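Local atomic coordinates of alpha-glucosidase (Pseudoalteromonas sp. K8, PDB entry 5HQA), a protein that hydrolyses alpha-glucosides as a glycoside hydrolase of family 97, is activated by chloride and binds calcium. Residues Leu605-Gln610 with Val638-Lys643; Glu612-Lys617 with Leu631-Arg636. All coordinates share one frame; numbering follows the deposited sequence.

Interaction 1 of 2, residues Leu605-Gln610 with Val638-Lys643; sequences LDNGKQ and VTASDK
Leu605 and Ala640 meet CB to CB at 4.1 Å, where the two loops come together. The Ala640 methyl also packs against the backbone of Leu605, with CB 3.4 Å from Leu605 O. In one of its two conformers, Asn607 brings OD1 to 3.8 Å from Ala640 CB. The first torsion of Leu605 sets CG anti to its own carbonyl carbon (chi1 -64°), and from there CD1 reaches Val638 CG2 at 4.0 Å and touches the carbonyl of Thr639. Thr639 CG2 packs against Lys609 O. No direct hydrogen bond joins the two segments. One water bridges them: it accepts from Ala640 N at 2.9 Å and donates to Asp606 O at 2.7 Å. It thus links the type II turn Asp606-Lys609 to the other loop. The facing loop is a type I turn from Thr639 to Asp642. It is closed by Asp642 N to Thr639 O at 3.0 Å and by Thr639 N to Asp642 OD2 at 2.8 Å. Asp606 is held from outside by Lys573 and Trp585. The contact joins the loop before strand 611-618 to the loop after strand 631-638, and Leu605 and Val638 both pack on Phe658 of strand 653-660.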
loop_
_atom_site.group_PDB
_atom_site.type_symbol
_atom_site.label_atom_id
_atom_site.label_comp_id
_atom_site.label_asym_id
_atom_site.label_seq_id
_atom_site.Cartn_x
_atom_site.Cartn_y
_atom_site.Cartn_z
ATOM N N LEU A 605 -4.062 -13.357 23.118
ATOM C CA LEU A 605 -4.674 -12.527 24.144
ATOM C C LEU A 605 -3.754 -12.414 25.355
ATOM O O LEU A 605 -3.010 -13.341 25.686
ATOM C CB LEU A 605 -6.021 -13.113 24.569
ATOM C CG LEU A 605 -7.101 -13.163 23.494
ATOM C CD1 LEU A 605 -8.338 -13.885 24.031
ATOM C CD2 LEU A 605 -7.435 -11.756 23.047
ATOM N N ASP A 606 -3.812 -11.258 26.019
ATOM C CA ASP A 606 -2.988 -11.017 27.199
ATOM C C ASP A 606 -3.245 -12.078 28.258
ATOM O O ASP A 606 -4.396 -12.379 28.592
ATOM C CB ASP A 606 -3.271 -9.629 27.768
ATOM C CG ASP A 606 -3.067 -8.537 26.744
ATOM O OD1 ASP A 606 -3.972 -8.331 25.907
ATOM O OD2 ASP A 606 -1.995 -7.898 26.764
ATOM N N ASN A 607 -2.163 -12.649 28.782
ATOM C CA ASN A 607 -2.285 -13.699 29.782
ATOM C C ASN A 607 -2.941 -13.153 31.042
ATOM O O ASN A 607 -2.707 -12.007 31.440
ATOM C CB ASN A 607 -0.909 -14.284 30.106
ATOM C CG ASN A 607 -0.298 -15.017 28.928
ATOM O OD1 ASN A 607 -0.996 -15.699 28.173
ATOM N ND2 ASN A 607 1.011 -14.873 28.757
ATOM N N GLY A 608 -3.786 -13.975 31.660
ATOM C CA GLY A 608 -4.431 -13.595 32.900
ATOM C C GLY A 608 -5.557 -12.595 32.780
ATOM O O GLY A 608 -6.088 -12.167 33.808
ATOM N N LYS A 609 -5.941 -12.198 31.571
ATOM C CA LYS A 609 -7.060 -11.289 31.378
ATOM C C LYS A 609 -8.257 -12.034 30.806
ATOM O O LYS A 609 -8.111 -12.981 30.028
ATOM C CB LYS A 609 -6.699 -10.144 30.432
ATOM C CG LYS A 609 -5.772 -9.094 30.998
ATOM C CD LYS A 609 -5.916 -7.813 30.172
ATOM C CE LYS A 609 -4.829 -6.796 30.490
ATOM N NZ LYS A 609 -5.023 -5.557 29.681
ATOM N N GLN A 610 -9.446 -11.596 31.195
ATOM C CA GLN A 610 -10.677 -12.129 30.635
ATOM C C GLN A 610 -11.204 -11.181 29.566
ATOM O O GLN A 610 -11.169 -9.957 29.731
ATOM C CB GLN A 610 -11.723 -12.343 31.728
ATOM C CG GLN A 610 -12.957 -13.094 31.252
ATOM C CD GLN A 610 -13.742 -13.708 32.392
ATOM O OE1 GLN A 610 -13.184 -14.394 33.248
ATOM N NE2 GLN A 610 -15.042 -13.463 32.411
ATOM N N VAL A 638 -13.907 -15.493 26.796
ATOM C CA VAL A 638 -12.718 -16.245 26.407
ATOM C C VAL A 638 -11.492 -15.702 27.130
ATOM O O VAL A 638 -11.474 -14.568 27.616
ATOM C CB VAL A 638 -12.448 -16.209 24.882
ATOM C CG1 VAL A 638 -13.562 -16.892 24.100
ATOM C CG2 VAL A 638 -12.234 -14.763 24.408
ATOM N N THR A 639 -10.452 -16.535 27.180
ATOM C CA THR A 639 -9.129 -16.149 27.652
ATOM C C THR A 639 -8.094 -16.706 26.686
ATOM O O THR A 639 -8.420 -17.407 25.721
ATOM C CB THR A 639 -8.831 -16.667 29.062
ATOM O OG1 THR A 639 -8.715 -18.094 29.019
ATOM C CG2 THR A 639 -9.931 -16.262 30.044
ATOM N N ALA A 640 -6.829 -16.406 26.973
ATOM C CA ALA A 640 -5.724 -16.834 26.125
ATOM C C ALA A 640 -5.627 -18.351 25.992
ATOM O O ALA A 640 -4.997 -18.838 25.050
ATOM C CB ALA A 640 -4.410 -16.280 26.678
ATOM N N SER A 641 -6.214 -19.117 26.904
ATOM C CA SER A 641 -6.120 -20.566 26.795
ATOM C C SER A 641 -7.200 -21.165 25.900
ATOM O O SER A 641 -7.194 -22.379 25.674
ATOM C CB SER A 641 -6.175 -21.206 28.184
ATOM O OG SER A 641 -7.421 -20.945 28.795
ATOM N N ASP A 642 -8.109 -20.353 25.370
ATOM C CA ASP A 642 -9.189 -20.861 24.542
ATOM C C ASP A 642 -8.775 -20.942 23.077
ATOM O O ASP A 642 -7.722 -20.450 22.665
ATOM C CB ASP A 642 -10.431 -19.984 24.679
ATOM C CG ASP A 642 -11.121 -20.171 26.011
ATOM O OD1 ASP A 642 -11.340 -21.337 26.396
ATOM O OD2 ASP A 642 -11.420 -19.164 26.682
ATOM N N LYS A 643 -9.641 -21.562 22.283
ATOM C CA LYS A 643 -9.438 -21.650 20.847
ATOM C C LYS A 643 -10.751 -21.343 20.141
ATOM O O LYS A 643 -11.830 -21.384 20.741
ATOM C CB LYS A 643 -8.904 -23.032 20.434
ATOM C CG LYS A 643 -9.819 -24.186 20.788
ATOM C CD LYS A 643 -9.332 -25.500 20.172
ATOM C CE LYS A 643 -10.415 -26.595 20.212
ATOM N NZ LYS A 643 -10.803 -27.091 18.842
HETATM O O HOH W 1 -6.253 -14.274 28.874
#

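Interaction 2 of 2, residues Glu612-Lys617 with Leu631-Arg636; sequences EAHIYK and LTIEKR
His614 and Lys635 form a non-hydrogen-bonded pair in an antiparallel ladder. Lys635 CE sits over the centre of the imidazole, 3.6 Å from the ring centroid, in a CH-pi contact. Tyr616 OH lies over the opposite face, toward its rim. Ile633 CG2 comes within 3.4 Å of His614 NE2 and also lies over one face of the Tyr616 ring. An alanine in place of His614 would probably leave the Lys635 chain freer to turn and cost Ile633 CG2 one neighbour. The Tyr616 and Ile633 end is the more closely packed part, and helix 541-549 lies against it. Six backbone hydrogen bonds hold the strands together; Ile615 N to Glu634 O is nearly straight (177°). The solvent side is looser: the exposed Lys635 makes only a long salt bridge, NZ to Glu612 OE1 at 3.9 Å. Ile615, Lys617, Glu634 and Arg636 share the opposite face of the sheet. In one of two Arg636 conformers, Ile615 CD1 sits over the guanidinium and Arg636 NH2 binds Glu634 OE1 at 2.8 Å. Lys617 NZ makes a weak bond to Glu634 OE2 at 3.2 Å. In that conformer, the charge of Glu634 probably offsets repulsion between Lys617 NZ and Arg636 NH2, 4.3 Å apart.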
loop_
_atom_site.group_PDB
_atom_site.type_symbol
_atom_site.label_atom_id
_atom_site.label_comp_id
_atom_site.label_asym_id
_atom_site.label_seq_id
_atom_site.Cartn_x
_atom_site.Cartn_y
_atom_site.Cartn_z
ATOM N N GLU A 612 -14.464 -10.571 26.524
ATOM C CA GLU A 612 -15.750 -10.924 25.939
ATOM C C GLU A 612 -15.603 -10.794 24.432
ATOM O O GLU A 612 -15.518 -9.680 23.905
ATOM C CB GLU A 612 -16.871 -10.034 26.459
ATOM C CG GLU A 612 -18.235 -10.425 25.911
ATOM C CD GLU A 612 -19.337 -9.482 26.359
ATOM O OE1 GLU A 612 -19.311 -8.296 25.963
ATOM O OE2 GLU A 612 -20.228 -9.927 27.116
ATOM N N ALA A 613 -15.538 -11.929 23.743
ATOM C CA ALA A 613 -15.473 -11.907 22.291
ATOM C C ALA A 613 -16.830 -11.525 21.720
ATOM O O ALA A 613 -17.854 -12.117 22.076
ATOM C CB ALA A 613 -15.038 -13.270 21.758
ATOM N N HIS A 614 -16.840 -10.530 20.844
ATOM C CA HIS A 614 -18.038 -10.114 20.123
ATOM C C HIS A 614 -17.794 -10.571 18.690
ATOM O O HIS A 614 -16.995 -9.971 17.968
ATOM C CB HIS A 614 -18.248 -8.608 20.248
ATOM C CG HIS A 614 -19.664 -8.175 20.047
ATOM N ND1 HIS A 614 -20.072 -6.865 20.193
ATOM C CD2 HIS A 614 -20.773 -8.876 19.705
ATOM C CE1 HIS A 614 -21.369 -6.777 19.950
ATOM N NE2 HIS A 614 -21.819 -7.983 19.652
ATOM N N ILE A 615 -18.426 -11.676 18.305
ATOM C CA ILE A 615 -18.072 -12.410 17.094
ATOM C C ILE A 615 -19.105 -12.105 16.019
ATOM O O ILE A 615 -20.299 -12.334 16.223
ATOM C CB ILE A 615 -18.003 -13.923 17.362
ATOM C CG1 ILE A 615 -16.938 -14.242 18.414
ATOM C CG2 ILE A 615 -17.757 -14.687 16.073
ATOM C CD1 ILE A 615 -17.066 -15.633 18.990
ATOM N N TYR A 616 -18.651 -11.590 14.875
ATOM C CA TYR A 616 -19.505 -11.323 13.722
ATOM C C TYR A 616 -19.078 -12.296 12.633
ATOM O O TYR A 616 -17.975 -12.174 12.091
ATOM C CB TYR A 616 -19.360 -9.878 13.239
ATOM C CG TYR A 616 -19.682 -8.802 14.263
ATOM C CD1 TYR A 616 -18.795 -8.507 15.302
ATOM C CD2 TYR A 616 -20.855 -8.056 14.169
ATOM C CE1 TYR A 616 -19.088 -7.513 16.234
ATOM C CE2 TYR A 616 -21.155 -7.062 15.089
ATOM C CZ TYR A 616 -20.271 -6.795 16.119
ATOM O OH TYR A 616 -20.574 -5.806 17.026
ATOM N N LYS A 617 -19.934 -13.265 12.311
ATOM C CA LYS A 617 -19.525 -14.333 11.410
ATOM C C LYS A 617 -20.645 -14.658 10.434
ATOM O O LYS A 617 -21.805 -14.266 10.616
ATOM C CB LYS A 617 -19.134 -15.595 12.184
ATOM C CG LYS A 617 -20.232 -16.094 13.118
ATOM C CD LYS A 617 -19.836 -17.413 13.758
ATOM C CE LYS A 617 -20.572 -17.636 15.059
ATOM N NZ LYS A 617 -20.409 -19.032 15.552
ATOM N N LEU A 631 -26.023 -13.650 8.767
ATOM C CA LEU A 631 -25.018 -13.183 9.703
ATOM C C LEU A 631 -25.380 -13.660 11.102
ATOM O O LEU A 631 -26.555 -13.670 11.475
ATOM C CB LEU A 631 -24.928 -11.655 9.677
ATOM C CG LEU A 631 -23.869 -11.012 10.569
ATOM C CD1 LEU A 631 -22.499 -11.173 9.940
ATOM C CD2 LEU A 631 -24.203 -9.544 10.781
ATOM N N THR A 632 -24.371 -14.059 11.870
ATOM C CA THR A 632 -24.548 -14.407 13.273
ATOM C C THR A 632 -23.646 -13.511 14.104
ATOM O O THR A 632 -22.474 -13.332 13.766
ATOM C CB THR A 632 -24.219 -15.881 13.528
ATOM O OG1 THR A 632 -25.147 -16.695 12.810
ATOM C CG2 THR A 632 -24.307 -16.214 15.026
ATOM N N ILE A 633 -24.193 -12.920 15.162
ATOM C CA ILE A 633 -23.412 -12.111 16.090
ATOM C C ILE A 633 -23.553 -12.736 17.465
ATOM O O ILE A 633 -24.674 -12.915 17.962
ATOM C CB ILE A 633 -23.851 -10.642 16.115
ATOM C CG1 ILE A 633 -23.885 -10.056 14.699
ATOM C CG2 ILE A 633 -22.904 -9.838 16.992
ATOM C CD1 ILE A 633 -24.643 -8.732 14.618
ATOM N N GLU A 634 -22.422 -13.061 18.081
ATOM C CA GLU A 634 -22.375 -13.873 19.285
ATOM C C GLU A 634 -21.443 -13.219 20.293
ATOM O O GLU A 634 -20.414 -12.650 19.914
ATOM C CB GLU A 634 -21.882 -15.285 18.927
ATOM C CG GLU A 634 -21.815 -16.271 20.064
ATOM C CD GLU A 634 -21.300 -17.631 19.610
ATOM O OE1 GLU A 634 -21.282 -18.568 20.440
ATOM O OE2 GLU A 634 -20.911 -17.762 18.426
ATOM N N LYS A 635 -21.795 -13.294 21.573
ATOM C CA LYS A 635 -20.897 -12.881 22.644
ATOM C C LYS A 635 -20.467 -14.108 23.435
ATOM O O LYS A 635 -21.309 -14.922 23.831
ATOM C CB LYS A 635 -21.558 -11.846 23.558
ATOM C CG LYS A 635 -21.577 -10.453 22.942
ATOM C CD LYS A 635 -22.135 -9.400 23.887
ATOM C CE LYS A 635 -22.207 -8.048 23.193
ATOM N NZ LYS A 635 -22.538 -6.959 24.148
ATOM N N ARG A 636 -19.164 -14.212 23.699
ATOM C CA ARG A 636 -18.581 -15.406 24.297
ATOM C C ARG A 636 -17.397 -15.006 25.166
ATOM O O ARG A 636 -16.491 -14.318 24.689
ATOM C CB ARG A 636 -18.140 -16.376 23.193
ATOM C CG ARG A 636 -17.482 -17.658 23.661
ATOM C CD ARG A 636 -16.947 -18.443 22.465
ATOM N NE ARG A 636 -18.005 -18.786 21.522
ATOM C CZ ARG A 636 -17.798 -19.309 20.316
ATOM N NH1 ARG A 636 -16.565 -19.551 19.894
ATOM N NH2 ARG A 636 -18.826 -19.590 19.526
#

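In the fold
Both interactions lie in the C-terminal beta domain, and their centres are about 16 Å apart. Both segments of interaction 2 fall between the two segments of interaction 1 along the chain. Segment 605-610 leads into strand 611-618. Segment 638-643 starts at the end of strand 631-638. These strands are neighbours in a six-stranded antiparallel sheet, with 631-638 outermost within the chain. Strand 653-660 flanks 611-618 on its other side. The two contacts touch where Val638 CG2 meets Ala613 CB at 4.1 Å. The strand pairing of interaction 2 thus runs on into the loop packing of interaction 1. Both lie away from the calcium, magnesium and glycan sites and are structural packing of this domain.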